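Minor capsid protein (PDB 6G42) forms the penton of the mavirus virophage, a single jelly-roll capsid protein assembled as a pentamer that probably occupies the vertices of the capsid. Local coordinates at residues Y28-S33 with L289-Q294; K60-L65 with Q246-I251; S139-I144 with V187-A192; T199-I204 with F277-Y282. All blocks are in the same frame, centred on the assembly; numbering follows the deposited sequence.

Contact 1. Residues Y28-S33 with L289-Q294; sequences YKRPVS and LTLLPQ
The flat groups that carry this contact are peptide units rather than rings: the Arg30 carbonyl points its oxygen at Leu291 N, and the Leu289 carbonyl points its oxygen at Val32 N. Together they make a single beta bridge, Pro31 with Thr290, between two loops of the jelly-roll, and show how two irregular segments can be joined without becoming a sheet. Leu291 N lies 3.1 Å from Arg30 O, and the Val32 N to Leu289 O bond is shorter, at 2.8 Å. The bonds flank the bridged pair, so Pro31, which has no N-H to give, can sit at its middle. Weaker CA-H...O contacts run beside them, Thr290 CA to Arg30 O and Pro31 CA to Leu289 O. A water adds a third tie, accepting from Arg30 N at 2.8 Å and donating to Leu291 O at 3.1 Å. At the outer margin the methyl Thr290 CG2 rests against Lys29 O and CB, while the Arg30 side chain leads away and gives its NE to Leu21 O. The inner margin is apolar, with Ile297 beside both Val32 and Leu291. With CG1 anti to its backbone N (chi1 170°), Val32 sets CG2 anti to the carbonyl carbon, where this methyl meets Leu289 CG and, on a side chain crossing it at about a right angle, Leu291 CD2, each at 3.8 Å.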
# COMPACT_ATOMS: atom_id res chain seq x y z
N TYR C 28 -12.94 -23.81 -28.37
CA TYR C 28 -13.09 -25.20 -27.94
C TYR C 28 -13.34 -25.33 -26.45
O TYR C 28 -13.91 -26.33 -26.00
CB TYR C 28 -11.86 -26.04 -28.35
CG TYR C 28 -11.52 -26.02 -29.84
CD1 TYR C 28 -12.44 -25.56 -30.81
CD2 TYR C 28 -10.29 -26.51 -30.29
CE1 TYR C 28 -12.12 -25.55 -32.16
CE2 TYR C 28 -9.97 -26.51 -31.65
CZ TYR C 28 -10.89 -26.03 -32.58
OH TYR C 28 -10.59 -26.02 -33.92
N LYS C 29 -12.93 -24.31 -25.69
CA LYS C 29 -13.12 -24.25 -24.24
C LYS C 29 -12.48 -25.44 -23.53
O LYS C 29 -13.12 -26.10 -22.70
CB LYS C 29 -14.60 -24.10 -23.88
CG LYS C 29 -15.28 -22.94 -24.59
CD LYS C 29 -16.29 -22.23 -23.72
CE LYS C 29 -16.91 -21.03 -24.44
NZ LYS C 29 -16.16 -19.76 -24.21
N ARG C 30 -11.22 -25.72 -23.88
CA ARG C 30 -10.46 -26.79 -23.26
C ARG C 30 -10.12 -26.40 -21.83
O ARG C 30 -9.51 -25.34 -21.61
CB ARG C 30 -9.17 -27.08 -24.03
CG ARG C 30 -8.39 -28.29 -23.49
CD ARG C 30 -7.20 -28.67 -24.36
NE ARG C 30 -7.58 -28.91 -25.75
CZ ARG C 30 -8.18 -30.01 -26.23
NH1 ARG C 30 -8.47 -31.03 -25.43
NH2 ARG C 30 -8.48 -30.07 -27.53
N PRO C 31 -10.51 -27.23 -20.84
CA PRO C 31 -10.18 -26.89 -19.45
C PRO C 31 -8.67 -26.82 -19.18
O PRO C 31 -7.90 -27.57 -19.77
CB PRO C 31 -10.81 -28.03 -18.65
CG PRO C 31 -11.90 -28.54 -19.51
CD PRO C 31 -11.39 -28.41 -20.91
N VAL C 32 -8.29 -25.90 -18.29
CA VAL C 32 -6.91 -25.81 -17.81
C VAL C 32 -6.67 -27.01 -16.91
O VAL C 32 -7.25 -27.11 -15.83
CB VAL C 32 -6.65 -24.50 -17.03
CG1 VAL C 32 -5.30 -24.54 -16.34
CG2 VAL C 32 -6.72 -23.31 -17.96
N SER C 33 -5.82 -27.93 -17.37
CA SER C 33 -5.56 -29.17 -16.66
C SER C 33 -4.15 -29.66 -16.93
O SER C 33 -3.59 -29.41 -17.99
CB SER C 33 -6.58 -30.21 -17.10
OG SER C 33 -6.54 -31.33 -16.24
N LEU C 289 -11.92 -23.11 -15.73
CA LEU C 289 -11.07 -22.12 -16.37
C LEU C 289 -10.60 -22.68 -17.72
O LEU C 289 -10.06 -23.79 -17.77
CB LEU C 289 -9.86 -21.78 -15.48
CG LEU C 289 -8.85 -20.76 -16.03
CD1 LEU C 289 -9.49 -19.39 -16.19
CD2 LEU C 289 -7.62 -20.69 -15.13
N THR C 290 -10.78 -21.91 -18.79
CA THR C 290 -10.49 -22.39 -20.15
C THR C 290 -9.30 -21.68 -20.78
O THR C 290 -8.99 -20.55 -20.44
CB THR C 290 -11.73 -22.30 -21.07
OG1 THR C 290 -12.11 -20.93 -21.23
CG2 THR C 290 -12.90 -23.09 -20.49
N LEU C 291 -8.64 -22.37 -21.71
CA LEU C 291 -7.46 -21.85 -22.41
C LEU C 291 -7.82 -20.92 -23.58
O LEU C 291 -8.85 -21.10 -24.25
CB LEU C 291 -6.61 -23.01 -22.96
CG LEU C 291 -5.97 -23.95 -21.94
CD1 LEU C 291 -5.46 -25.22 -22.60
CD2 LEU C 291 -4.83 -23.25 -21.21
N LEU C 292 -6.97 -19.92 -23.79
CA LEU C 292 -6.88 -19.19 -25.05
C LEU C 292 -5.68 -19.76 -25.82
O LEU C 292 -4.88 -20.52 -25.25
CB LEU C 292 -6.68 -17.69 -24.80
CG LEU C 292 -7.74 -17.00 -23.94
CD1 LEU C 292 -7.34 -15.56 -23.66
CD2 LEU C 292 -9.10 -17.05 -24.62
N PRO C 293 -5.54 -19.41 -27.11
CA PRO C 293 -4.31 -19.79 -27.82
C PRO C 293 -3.01 -19.23 -27.21
O PRO C 293 -1.96 -19.87 -27.30
CB PRO C 293 -4.54 -19.23 -29.23
CG PRO C 293 -6.01 -19.20 -29.38
CD PRO C 293 -6.54 -18.85 -28.03
N GLN C 294 -3.13 -18.07 -26.56
CA GLN C 294 -1.99 -17.31 -26.02
C GLN C 294 -1.72 -17.57 -24.53
O GLN C 294 -0.81 -16.99 -23.95
CB GLN C 294 -2.22 -15.81 -26.24
CG GLN C 294 -2.61 -15.43 -27.67
CD GLN C 294 -4.11 -15.54 -27.96
OE1 GLN C 294 -4.86 -16.14 -27.21
NE2 GLN C 294 -4.54 -14.95 -29.07
O HOH W 1 -10.19 -23.67 -25.43

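Contact 2. Residues K60-L65 with Q246-I251; sequences KIRLPL and QDYNSI
Lys60 and Ile61 both face Asn249, a G1 beta bulge at the corner where strand 49-62 changes direction beside strand 248-264, its antiparallel neighbour in a four-stranded sheet. Lys60 has the positive phi of such a bulge (64°), and its side chain turns away to a neighbouring subunit, where NZ bonds Phe197 O and forms a salt bridge with Asp165. Ile61 is the hydrogen-bonded antiparallel partner of Asn249: Ile61 N gives to Asn249 O at 3.2 Å, and Asn249 N returns a bond to Ile61 O at 3.0 Å. Ile61 CD1 also meets Ile251 CD1. Arg62 and Tyr248 form the non-hydrogen-bonded pair, and Arg62 does two things with one extended chain. Its CG lies over the centre of the Tyr248 ring, 3.9 Å from the centroid, a CH-pi contact. Beyond it the guanidinium reaches Asp247 side-on, NE and NH2 both bonding OD2 at 3.1 Å, with OD2 near the guanidinium plane and Tyr248 OH over one face. Leu63 N then donates to Asp247 O at 2.9 Å, and Leu63 CD1 touches Ile251 CD1 tip to tip at 3.6 Å. Finally Leu65 turns CD2 against Gln246 O and Asp247 CA. The aliphatic tips of Ile61, Leu63 and Ile251 thus meet, while Arg62, lying over the Tyr248 ring, carries its charge to Asp247 and probably balances it, with Tyr104 as a further cation-pi partner.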
# COMPACT_ATOMS: atom_id res chain seq x y z
N LYS C 60 -2.65 -14.47 -19.49
CA LYS C 60 -3.49 -14.32 -20.68
C LYS C 60 -4.65 -15.32 -20.72
O LYS C 60 -4.64 -16.31 -21.47
CB LYS C 60 -2.68 -14.32 -21.97
CG LYS C 60 -1.50 -13.38 -21.89
CD LYS C 60 -0.79 -13.24 -23.21
CE LYS C 60 0.55 -12.56 -23.01
NZ LYS C 60 1.18 -12.27 -24.31
N ILE C 61 -5.64 -15.01 -19.89
CA ILE C 61 -6.92 -15.72 -19.84
C ILE C 61 -8.05 -14.71 -19.99
O ILE C 61 -7.82 -13.50 -19.93
CB ILE C 61 -7.10 -16.45 -18.51
CG1 ILE C 61 -7.09 -15.45 -17.34
CG2 ILE C 61 -6.01 -17.49 -18.33
CD1 ILE C 61 -7.65 -16.03 -16.08
N ARG C 62 -9.27 -15.22 -20.14
CA ARG C 62 -10.47 -14.38 -20.22
C ARG C 62 -11.45 -14.74 -19.11
O ARG C 62 -11.63 -15.91 -18.80
CB ARG C 62 -11.15 -14.54 -21.58
CG ARG C 62 -11.95 -13.31 -21.98
CD ARG C 62 -12.90 -13.60 -23.12
NE ARG C 62 -13.52 -12.37 -23.62
CZ ARG C 62 -14.54 -12.31 -24.48
NH1 ARG C 62 -15.08 -13.43 -24.97
NH2 ARG C 62 -15.02 -11.13 -24.86
N LEU C 63 -12.07 -13.72 -18.52
CA LEU C 63 -13.06 -13.93 -17.46
C LEU C 63 -14.30 -13.07 -17.71
O LEU C 63 -14.19 -11.95 -18.22
CB LEU C 63 -12.46 -13.58 -16.10
CG LEU C 63 -11.34 -14.49 -15.56
CD1 LEU C 63 -10.76 -13.90 -14.28
CD2 LEU C 63 -11.82 -15.91 -15.31
N PRO C 64 -15.49 -13.60 -17.37
CA PRO C 64 -16.70 -12.80 -17.51
C PRO C 64 -16.83 -11.72 -16.44
O PRO C 64 -16.36 -11.89 -15.31
CB PRO C 64 -17.83 -13.83 -17.38
CG PRO C 64 -17.24 -14.95 -16.60
CD PRO C 64 -15.79 -14.99 -16.99
N LEU C 65 -17.48 -10.62 -16.81
CA LEU C 65 -17.70 -9.48 -15.94
C LEU C 65 -19.11 -9.42 -15.32
O LEU C 65 -19.30 -8.79 -14.29
CB LEU C 65 -17.43 -8.18 -16.70
CG LEU C 65 -16.10 -8.06 -17.46
CD1 LEU C 65 -15.86 -6.61 -17.85
CD2 LEU C 65 -14.92 -8.56 -16.64
N GLN C 246 -11.75 -4.90 -17.50
CA GLN C 246 -10.90 -5.78 -18.29
C GLN C 246 -11.38 -7.22 -18.19
O GLN C 246 -11.30 -7.82 -17.12
CB GLN C 246 -9.45 -5.70 -17.82
CG GLN C 246 -8.66 -4.52 -18.35
CD GLN C 246 -7.16 -4.70 -18.14
OE1 GLN C 246 -6.66 -4.54 -17.02
NE2 GLN C 246 -6.44 -5.04 -19.21
N ASP C 247 -11.88 -7.75 -19.30
CA ASP C 247 -12.20 -9.18 -19.41
C ASP C 247 -10.94 -10.04 -19.53
O ASP C 247 -10.90 -11.16 -19.01
CB ASP C 247 -13.22 -9.50 -20.52
CG ASP C 247 -12.92 -8.82 -21.86
OD1 ASP C 247 -12.35 -7.70 -21.88
OD2 ASP C 247 -13.32 -9.38 -22.90
N TYR C 248 -9.91 -9.53 -20.22
CA TYR C 248 -8.64 -10.25 -20.35
C TYR C 248 -7.69 -9.90 -19.21
O TYR C 248 -7.41 -8.72 -18.98
CB TYR C 248 -7.99 -9.95 -21.69
CG TYR C 248 -8.76 -10.48 -22.87
CD1 TYR C 248 -9.84 -9.77 -23.39
CD2 TYR C 248 -8.42 -11.70 -23.48
CE1 TYR C 248 -10.56 -10.25 -24.47
CE2 TYR C 248 -9.13 -12.18 -24.57
CZ TYR C 248 -10.21 -11.45 -25.06
OH TYR C 248 -10.95 -11.90 -26.14
N ASN C 249 -7.21 -10.92 -18.51
CA ASN C 249 -6.44 -10.74 -17.28
C ASN C 249 -5.18 -11.60 -17.24
O ASN C 249 -5.02 -12.57 -17.98
CB ASN C 249 -7.31 -11.05 -16.05
CG ASN C 249 -8.44 -10.06 -15.87
OD1 ASN C 249 -8.23 -8.94 -15.41
ND2 ASN C 249 -9.65 -10.47 -16.23
N SER C 250 -4.28 -11.20 -16.34
CA SER C 250 -3.07 -11.92 -16.01
C SER C 250 -3.09 -11.98 -14.48
O SER C 250 -2.90 -10.97 -13.82
CB SER C 250 -1.85 -11.16 -16.52
OG SER C 250 -0.64 -11.84 -16.22
N ILE C 251 -3.35 -13.17 -13.94
CA ILE C 251 -3.62 -13.32 -12.51
C ILE C 251 -2.46 -14.02 -11.80
O ILE C 251 -2.25 -15.22 -11.98
CB ILE C 251 -4.93 -14.07 -12.27
CG1 ILE C 251 -6.10 -13.25 -12.84
CG2 ILE C 251 -5.14 -14.32 -10.78
CD1 ILE C 251 -7.44 -13.95 -12.84

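Contact 3. Residues S139-I144 with V187-A192; sequences SKKFEI and VETQDA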
# COMPACT_ATOMS: atom_id res chain seq x y z
N SER C 139 -13.69 6.49 -15.43
CA SER C 139 -13.91 6.50 -13.97
C SER C 139 -14.38 5.17 -13.36
O SER C 139 -14.47 5.05 -12.14
CB SER C 139 -14.92 7.58 -13.61
OG SER C 139 -16.22 7.21 -14.02
N LYS C 140 -14.70 4.19 -14.21
CA LYS C 140 -15.32 2.91 -13.79
C LYS C 140 -16.66 3.05 -13.02
O LYS C 140 -17.05 2.16 -12.25
CB LYS C 140 -14.31 2.03 -13.02
CG LYS C 140 -13.14 1.55 -13.87
CD LYS C 140 -11.85 2.28 -13.57
CE LYS C 140 -11.21 1.79 -12.27
NZ LYS C 140 -9.91 2.47 -12.00
N LYS C 141 -17.36 4.15 -13.27
CA LYS C 141 -18.62 4.49 -12.61
C LYS C 141 -19.69 4.71 -13.66
O LYS C 141 -19.41 5.24 -14.74
CB LYS C 141 -18.47 5.77 -11.80
CG LYS C 141 -17.58 5.64 -10.59
CD LYS C 141 -17.17 7.01 -10.07
CE LYS C 141 -16.52 6.92 -8.70
NZ LYS C 141 -16.27 8.27 -8.13
N PHE C 142 -20.92 4.29 -13.35
CA PHE C 142 -22.05 4.49 -14.24
C PHE C 142 -22.62 5.90 -14.06
O PHE C 142 -22.63 6.43 -12.94
CB PHE C 142 -23.13 3.44 -13.99
CG PHE C 142 -22.73 2.06 -14.41
CD1 PHE C 142 -21.99 1.25 -13.55
CD2 PHE C 142 -23.08 1.56 -15.66
CE1 PHE C 142 -21.62 -0.03 -13.93
CE2 PHE C 142 -22.71 0.27 -16.04
CZ PHE C 142 -21.97 -0.52 -15.18
N GLU C 143 -23.07 6.49 -15.17
CA GLU C 143 -23.58 7.86 -15.20
C GLU C 143 -24.99 7.92 -15.78
O GLU C 143 -25.34 7.12 -16.66
CB GLU C 143 -22.67 8.74 -16.06
CG GLU C 143 -21.23 8.81 -15.60
CD GLU C 143 -20.39 9.75 -16.44
OE1 GLU C 143 -20.44 9.64 -17.69
OE2 GLU C 143 -19.67 10.59 -15.87
N ILE C 144 -25.78 8.87 -15.30
CA ILE C 144 -27.10 9.17 -15.85
C ILE C 144 -27.06 10.61 -16.36
O ILE C 144 -26.76 11.53 -15.60
CB ILE C 144 -28.22 9.00 -14.80
CG1 ILE C 144 -28.37 7.52 -14.42
CG2 ILE C 144 -29.56 9.51 -15.32
CD1 ILE C 144 -29.02 7.30 -13.07
N VAL C 187 -25.18 15.85 -15.97
CA VAL C 187 -24.51 14.56 -15.88
C VAL C 187 -24.27 14.23 -14.41
O VAL C 187 -23.45 14.88 -13.75
CB VAL C 187 -23.17 14.58 -16.66
CG1 VAL C 187 -22.45 13.23 -16.58
CG2 VAL C 187 -23.40 14.95 -18.12
N GLU C 188 -25.01 13.25 -13.89
CA GLU C 188 -24.84 12.75 -12.51
C GLU C 188 -24.16 11.38 -12.52
O GLU C 188 -24.52 10.50 -13.31
CB GLU C 188 -26.20 12.65 -11.80
CG GLU C 188 -26.79 13.99 -11.37
CD GLU C 188 -26.22 14.54 -10.07
OE1 GLU C 188 -25.22 14.01 -9.54
OE2 GLU C 188 -26.78 15.54 -9.56
N THR C 189 -23.19 11.20 -11.63
CA THR C 189 -22.37 9.99 -11.56
C THR C 189 -22.40 9.39 -10.15
O THR C 189 -22.74 10.07 -9.19
CB THR C 189 -20.90 10.27 -12.00
OG1 THR C 189 -20.12 9.08 -11.91
CG2 THR C 189 -20.25 11.37 -11.17
N GLN C 190 -22.07 8.10 -10.07
CA GLN C 190 -21.94 7.39 -8.79
C GLN C 190 -20.88 8.04 -7.92
O GLN C 190 -19.87 8.51 -8.43
CB GLN C 190 -21.53 5.93 -9.05
CG GLN C 190 -22.60 5.02 -9.61
CD GLN C 190 -22.11 3.58 -9.83
OE1 GLN C 190 -21.27 3.33 -10.69
NE2 GLN C 190 -22.64 2.64 -9.05
N ASP C 191 -21.09 8.07 -6.60
CA ASP C 191 -20.04 8.55 -5.67
C ASP C 191 -18.93 7.51 -5.39
O ASP C 191 -17.92 7.85 -4.76
CB ASP C 191 -20.64 9.17 -4.37
CG ASP C 191 -21.30 8.15 -3.42
OD1 ASP C 191 -20.69 7.12 -3.06
OD2 ASP C 191 -22.44 8.43 -2.97
N ALA C 192 -19.10 6.28 -5.87
CA ALA C 192 -18.13 5.19 -5.69
C ALA C 192 -18.33 4.07 -6.71
O ALA C 192 -19.44 3.83 -7.18
CB ALA C 192 -18.24 4.63 -4.28
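Gln190 reaches back across an antiparallel strand pair to Phe142, and its side chain takes over where the regular ladder ends. The pair belongs to a small three-stranded sheet in which 141-145 is the middle strand and 187-189 an edge. Starting at the root, Gln190 CB lies 4.1 Å from both Phe142 O and Lys141 CB. The next atom, CG, is anti to the carbonyl carbon (chi1 -73°) and comes to 3.6 Å from Phe142 O; CD is then carried beside Phe142 N. At the tip, OE1 accepts from Phe142 N at 2.8 Å, with the donor tilted 29° from the amide carbonyl plane, and lies at the edge of the Phe142 ring. The other branch, NE2, bonds Thr194 OG1. The backbone bond from Gln190 N to Phe142 O is weak, whereas farther along Ile144 and Glu188 exchange two sound bonds as a hydrogen-bonded pair. Between them Glu143 and Thr189 form the non-hydrogen-bonded pair, Glu143 CG resting near Thr189 CB, while Glu143 OE2 turns to Asn136. Lys141 runs extended over the backbone of the departing chain, its CE 3.8 Å from Ala192 CA.

Contact 4. Residues T199-I204 with F277-Y282; sequences TPISHI and FTIYDY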
# COMPACT_ATOMS: atom_id res chain seq x y z
N THR C 199 -19.68 -8.31 -10.61
CA THR C 199 -18.90 -9.50 -10.97
C THR C 199 -19.52 -10.79 -10.43
O THR C 199 -19.81 -10.90 -9.23
CB THR C 199 -17.41 -9.41 -10.55
OG1 THR C 199 -16.74 -10.62 -10.93
CG2 THR C 199 -17.22 -9.20 -9.04
N PRO C 200 -19.74 -11.79 -11.31
CA PRO C 200 -20.25 -13.07 -10.86
C PRO C 200 -19.17 -13.98 -10.27
O PRO C 200 -19.51 -15.02 -9.72
CB PRO C 200 -20.80 -13.68 -12.14
CG PRO C 200 -19.87 -13.19 -13.19
CD PRO C 200 -19.48 -11.80 -12.76
N ILE C 201 -17.90 -13.59 -10.40
CA ILE C 201 -16.78 -14.46 -10.04
C ILE C 201 -16.35 -14.22 -8.59
O ILE C 201 -15.99 -13.10 -8.22
CB ILE C 201 -15.59 -14.24 -11.00
CG1 ILE C 201 -16.08 -14.48 -12.43
CG2 ILE C 201 -14.43 -15.17 -10.64
CD1 ILE C 201 -15.04 -14.32 -13.50
N SER C 202 -16.37 -15.30 -7.81
CA SER C 202 -16.04 -15.28 -6.39
C SER C 202 -14.63 -15.80 -6.12
O SER C 202 -13.78 -15.07 -5.62
CB SER C 202 -17.05 -16.10 -5.60
OG SER C 202 -16.62 -16.32 -4.27
N HIS C 203 -14.40 -17.07 -6.45
CA HIS C 203 -13.15 -17.78 -6.16
C HIS C 203 -12.63 -18.51 -7.41
O HIS C 203 -13.41 -18.80 -8.32
CB HIS C 203 -13.36 -18.81 -5.05
CG HIS C 203 -13.25 -18.25 -3.66
ND1 HIS C 203 -14.33 -17.76 -2.96
CD2 HIS C 203 -12.18 -18.15 -2.83
CE1 HIS C 203 -13.93 -17.36 -1.76
NE2 HIS C 203 -12.63 -17.59 -1.66
N ILE C 204 -11.32 -18.77 -7.43
CA ILE C 204 -10.68 -19.62 -8.44
C ILE C 204 -9.88 -20.64 -7.65
O ILE C 204 -9.07 -20.28 -6.80
CB ILE C 204 -9.73 -18.84 -9.38
CG1 ILE C 204 -10.52 -17.83 -10.23
CG2 ILE C 204 -8.95 -19.79 -10.28
CD1 ILE C 204 -9.65 -16.84 -10.98
N PHE C 277 -7.90 -26.23 -12.90
CA PHE C 277 -8.37 -24.93 -12.41
C PHE C 277 -9.88 -24.76 -12.66
O PHE C 277 -10.37 -25.00 -13.76
CB PHE C 277 -7.59 -23.79 -13.07
CG PHE C 277 -6.19 -23.62 -12.53
CD1 PHE C 277 -5.17 -24.49 -12.91
CD2 PHE C 277 -5.89 -22.59 -11.65
CE1 PHE C 277 -3.88 -24.34 -12.41
CE2 PHE C 277 -4.60 -22.43 -11.15
CZ PHE C 277 -3.60 -23.30 -11.53
N THR C 278 -10.59 -24.33 -11.62
CA THR C 278 -12.04 -24.23 -11.63
C THR C 278 -12.46 -22.90 -11.04
O THR C 278 -11.90 -22.46 -10.04
CB THR C 278 -12.67 -25.34 -10.78
OG1 THR C 278 -12.05 -26.60 -11.08
CG2 THR C 278 -14.15 -25.45 -11.05
N ILE C 279 -13.46 -22.28 -11.67
CA ILE C 279 -13.99 -20.99 -11.24
C ILE C 279 -15.32 -21.25 -10.53
O ILE C 279 -16.19 -21.92 -11.09
CB ILE C 279 -14.24 -20.05 -12.44
CG1 ILE C 279 -12.97 -19.87 -13.27
CG2 ILE C 279 -14.73 -18.68 -11.97
CD1 ILE C 279 -13.23 -19.38 -14.68
N TYR C 280 -15.47 -20.72 -9.32
CA TYR C 280 -16.76 -20.71 -8.59
C TYR C 280 -17.40 -19.33 -8.69
O TYR C 280 -16.76 -18.34 -8.37
CB TYR C 280 -16.56 -21.06 -7.12
CG TYR C 280 -16.41 -22.54 -6.89
CD1 TYR C 280 -15.20 -23.18 -7.13
CD2 TYR C 280 -17.48 -23.31 -6.46
CE1 TYR C 280 -15.06 -24.55 -6.94
CE2 TYR C 280 -17.36 -24.68 -6.26
CZ TYR C 280 -16.14 -25.29 -6.50
OH TYR C 280 -16.02 -26.65 -6.31
N ASP C 281 -18.65 -19.28 -9.14
CA ASP C 281 -19.43 -18.04 -9.12
C ASP C 281 -20.06 -17.82 -7.74
O ASP C 281 -20.02 -18.70 -6.88
CB ASP C 281 -20.51 -18.05 -10.21
CG ASP C 281 -19.95 -17.87 -11.63
OD1 ASP C 281 -18.72 -17.91 -11.82
OD2 ASP C 281 -20.76 -17.70 -12.57
N TYR C 282 -20.64 -16.64 -7.53
CA TYR C 282 -21.30 -16.30 -6.26
C TYR C 282 -22.57 -17.12 -5.98
O TYR C 282 -22.88 -17.38 -4.82
CB TYR C 282 -21.59 -14.80 -6.15
CG TYR C 282 -20.38 -14.03 -5.71
CD1 TYR C 282 -19.91 -14.13 -4.41
CD2 TYR C 282 -19.67 -13.22 -6.60
CE1 TYR C 282 -18.78 -13.44 -3.99
CE2 TYR C 282 -18.54 -12.52 -6.19
CZ TYR C 282 -18.10 -12.64 -4.89
OH TYR C 282 -16.98 -11.96 -4.49
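Tyr280 O is gripped by two consecutive backbone N-H groups, Ser202 N at 3.1 Å and His203 N at 3.3 Å, the signature of a classic beta bulge in the antiparallel pairing of strands 201-207 and 272-281 of the jelly-roll. Ser202 N approaches in the carbonyl plane, His203 N tilted from it by 16°. Tyr280 N answers with a bond to His203 O, so that His203 and Tyr280 form a hydrogen-bonded pair, while the register shifts by one residue toward Ile201 and Asp281. Among the buried side chains, Ile201 CG2 and Ile279 CG2 touch at 3.8 Å, and beyond them Ile204 CG2 lies at the edge of the Phe277 ring. Before the bulge, Thr199 OG1 accepts from Ile201 N in an ST turn, and Tyr282 N bonds Pro200 O at 2.9 Å. Asp281, whose CB lies against that same Pro200 carbonyl, sends its carboxylate to Tyr102, Lys67 and His287. Ser202 points toward the other strand, and with OG anti to the backbone N (chi1 169°) its hydroxyl bonds Lys239 NZ of the same chain and Gln298 NE2 of a neighbouring subunit. The Tyr282 ring, which also stacks with His59 of that subunit, has Thr199 O at its edge. Over the centre of one face of this ring sits Ser202 CB, 3.5 Å from the centroid in a CH-pi contact.

Overall arrangement
Three of the four contacts form one connected region of the jelly-roll. Contacts 1 and 2 and contacts 2 and 4 have centres about 12 Å apart, and contacts 1 and 4 about 16 Å; Leu289, Ile61, Leu63, Ile201 and Ile279 pack between them, and probable backbone hydrogen bonds join Val32 and Leu289 to Phe277. Contact 1 spans the longest loop and encloses the others; the segments of contacts 2 and 4 alternate, and their strands 248-264 and 272-281 follow each other in the chain. Contact 3 stands apart in a separate three-stranded sheet, its centre about 35 Å from that of contact 1. Yet this remote contact and the central contact 4 both border the same neighbouring subunit.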